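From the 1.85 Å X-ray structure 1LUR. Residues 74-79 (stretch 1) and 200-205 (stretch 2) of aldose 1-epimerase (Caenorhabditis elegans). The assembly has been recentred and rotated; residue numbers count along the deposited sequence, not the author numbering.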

# COMPACT_ATOMS: atom_id res chain seq x y z
N ALA A 74 0.06 6.89 -6.54
CA ALA A 74 1.02 6.18 -5.72
C ALA A 74 2.38 6.11 -6.39
O ALA A 74 2.50 5.99 -7.61
N ASN A 75 3.40 6.16 -5.55
CA ASN A 75 4.78 6.10 -5.99
C ASN A 75 5.22 7.35 -6.76
O ASN A 75 4.70 8.44 -6.53
N ARG A 76 6.13 7.17 -7.70
CA ARG A 76 6.65 8.28 -8.47
C ARG A 76 6.16 8.70 -9.84
O ARG A 76 5.76 7.88 -10.66
N ILE A 77 6.24 10.01 -10.05
CA ILE A 77 5.88 10.65 -11.31
C ILE A 77 7.30 11.05 -11.71
O ILE A 77 7.91 11.92 -11.08
N LYS A 78 7.84 10.40 -12.74
CA LYS A 78 9.19 10.67 -13.21
C LYS A 78 9.49 12.14 -13.47
O LYS A 78 8.84 12.79 -14.28
N ASN A 79 10.50 12.65 -12.76
CA ASN A 79 10.93 14.04 -12.87
C ASN A 79 9.83 15.06 -12.58
O ASN A 79 9.86 16.18 -13.08
N ASP A 200 18.54 4.13 -10.26
CA ASP A 200 19.20 4.39 -8.98
C ASP A 200 18.29 5.09 -7.97
O ASP A 200 18.39 4.85 -6.77
N THR A 201 17.43 5.96 -8.46
CA THR A 201 16.50 6.70 -7.60
C THR A 201 15.22 5.91 -7.41
O THR A 201 14.23 6.43 -6.89
N PHE A 202 15.24 4.66 -7.84
CA PHE A 202 14.10 3.78 -7.73
C PHE A 202 12.89 4.29 -8.51
O PHE A 202 11.75 4.11 -8.09
N CYS A 203 13.16 4.94 -9.63
CA CYS A 203 12.08 5.46 -10.46
C CYS A 203 12.04 4.55 -11.68
O CYS A 203 13.09 4.25 -12.27
N PRO A 204 10.84 4.08 -12.06
CA PRO A 204 10.71 3.20 -13.22
C PRO A 204 11.39 3.75 -14.47
O PRO A 204 11.39 4.96 -14.71
N THR A 205 11.95 2.86 -15.27
CA THR A 205 12.63 3.25 -16.50
C THR A 205 11.69 3.02 -17.68
O THR A 205 11.94 3.50 -18.79

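The two stretches cross nearly at right angles: the end-to-end vectors of the touching parts, Asn75 CA to Lys78 CA against Thr201 CA to Pro204 CA, lie 91° apart. The surface buried between them totals 264 Å², both sides summed, and the register has a single anchor, Arg76 CA to Cys203 CA at 6.4 Å. From stretch 1, Asn75, Arg76 and Lys78 point their CA-to-CB bonds toward stretch 2, whereas Ile77 points away, so the packing is best followed by asking which of the three each residue of stretch 2 meets.

Asp200 stays out of reach of stretch 1. Thr201 takes the p rotamer (chi1 66°) with its CA-to-CB bond sideways, and what it offers is its backbone carbonyl rather than its side chain: Thr201 O lies 3.4 Å from Arg76 NE. The distance alone would suggest a hydrogen bond, but the angle is poor, and the oxygen sits obliquely to the guanidinium.

Phe202 adopts positive backbone angles (phi/psi 62/34). Its CB leaves sideways and, with chi1 in m (-68°) and chi2 at 92°, the end of the side chain leads away from stretch 1. The contact therefore falls to the near part of the residue: Phe202 CB is 4.1 Å from Arg76 NH2, and Phe202 O is 3.3 Å from Arg76 NH1. This carbonyl lies over one face of the guanidinium, where no N-H bond points, which explains why so short an approach also fails the angle test. The group instead finds an acceptor within its own stretch. Asn75, with chi1 between wells at -149°, presents OD1 to Arg76 NH1 at 3.1 Å and to the backbone Arg76 N at 2.7 Å, with N-H...O angles of 140° and 152°. Both hydrogen bonds tie the arginine to its neighbour as it reaches across in an m, t, t conformation with chi4 at 69°.

Cys203 has the largest covered area in stretch 2, 61 Å². Its CA-to-CB bond points sideways, and chi1 is t (179°). Two residues of stretch 1 pack on it. Arg76 CD lies 4.0 Å from Cys203 CA and 4.1 Å from Cys203 CB, while Lys78 CB approaches Cys203 SG to 3.7 Å. These are carbon and sulfur packing contacts, made by the aliphatic portions of two long basic side chains.

Pro204, its ring in a C-gamma exo pucker, also directs CB sideways. Its carbonyl meets the outer part of Lys78: Lys78 CD is 4.2 Å from Pro204 O. The lysine is extended through chi1 to chi3 (t, t, t) and turns only at chi4 (p, 56°). Water 1 then lies between the stretches, accepting from Lys78 NZ at 3.2 Å, and is placed to donate to Pro204 O at 2.8 Å, though it has more acceptors in reach than protons. No direct hydrogen bond joins the stretches. Thr205, p at chi1, points away and ends the contact.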

# COMPACT_ATOMS: atom_id res chain seq x y z
CB ALA A 74 0.51 4.78 -5.41
CB ASN A 75 5.04 4.84 -6.82
CG ASN A 75 6.47 4.34 -6.68
OD1 ASN A 75 7.37 4.76 -7.41
ND2 ASN A 75 6.69 3.44 -5.72
CB ARG A 76 8.16 8.10 -8.57
CG ARG A 76 8.84 7.79 -7.24
CD ARG A 76 10.30 7.41 -7.43
NE ARG A 76 10.96 7.21 -6.15
CZ ARG A 76 10.71 6.20 -5.32
NH1 ARG A 76 9.81 5.29 -5.64
NH2 ARG A 76 11.36 6.11 -4.17
CB ILE A 77 5.06 11.95 -11.13
CG1 ILE A 77 3.67 11.64 -10.57
CG2 ILE A 77 4.97 12.66 -12.47
CD1 ILE A 77 2.81 10.79 -11.46
CB LYS A 78 9.50 9.86 -14.46
CG LYS A 78 10.94 9.96 -14.94
CD LYS A 78 11.22 8.93 -16.04
CE LYS A 78 12.50 9.26 -16.81
NZ LYS A 78 13.68 9.38 -15.91
CB ASN A 79 11.55 14.29 -14.25
CG ASN A 79 12.80 13.43 -14.48
OD1 ASN A 79 13.51 13.11 -13.53
ND2 ASN A 79 13.06 13.08 -15.73
CB ASP A 200 20.44 5.27 -9.19
CG ASP A 200 21.13 5.00 -10.51
OD1 ASP A 200 20.47 5.17 -11.57
OD2 ASP A 200 22.33 4.64 -10.50
CB THR A 201 16.13 8.06 -8.22
OG1 THR A 201 15.38 7.84 -9.41
CG2 THR A 201 17.38 8.83 -8.57
CB PHE A 202 13.74 3.54 -6.26
CG PHE A 202 14.77 2.73 -5.52
CD1 PHE A 202 15.81 3.36 -4.84
CD2 PHE A 202 14.75 1.34 -5.57
CE1 PHE A 202 16.82 2.62 -4.22
CE2 PHE A 202 15.76 0.58 -4.95
CZ PHE A 202 16.79 1.23 -4.28
CB CYS A 203 12.32 6.89 -10.92
SG CYS A 203 10.98 7.49 -11.98
CB PRO A 204 9.20 3.07 -13.39
CG PRO A 204 8.71 3.16 -11.97
CD PRO A 204 9.54 4.29 -11.41
CB THR A 205 13.90 2.42 -16.72
OG1 THR A 205 13.54 1.03 -16.77
CG2 THR A 205 14.88 2.65 -15.59
O HOH W 1 13.85 6.36 -14.95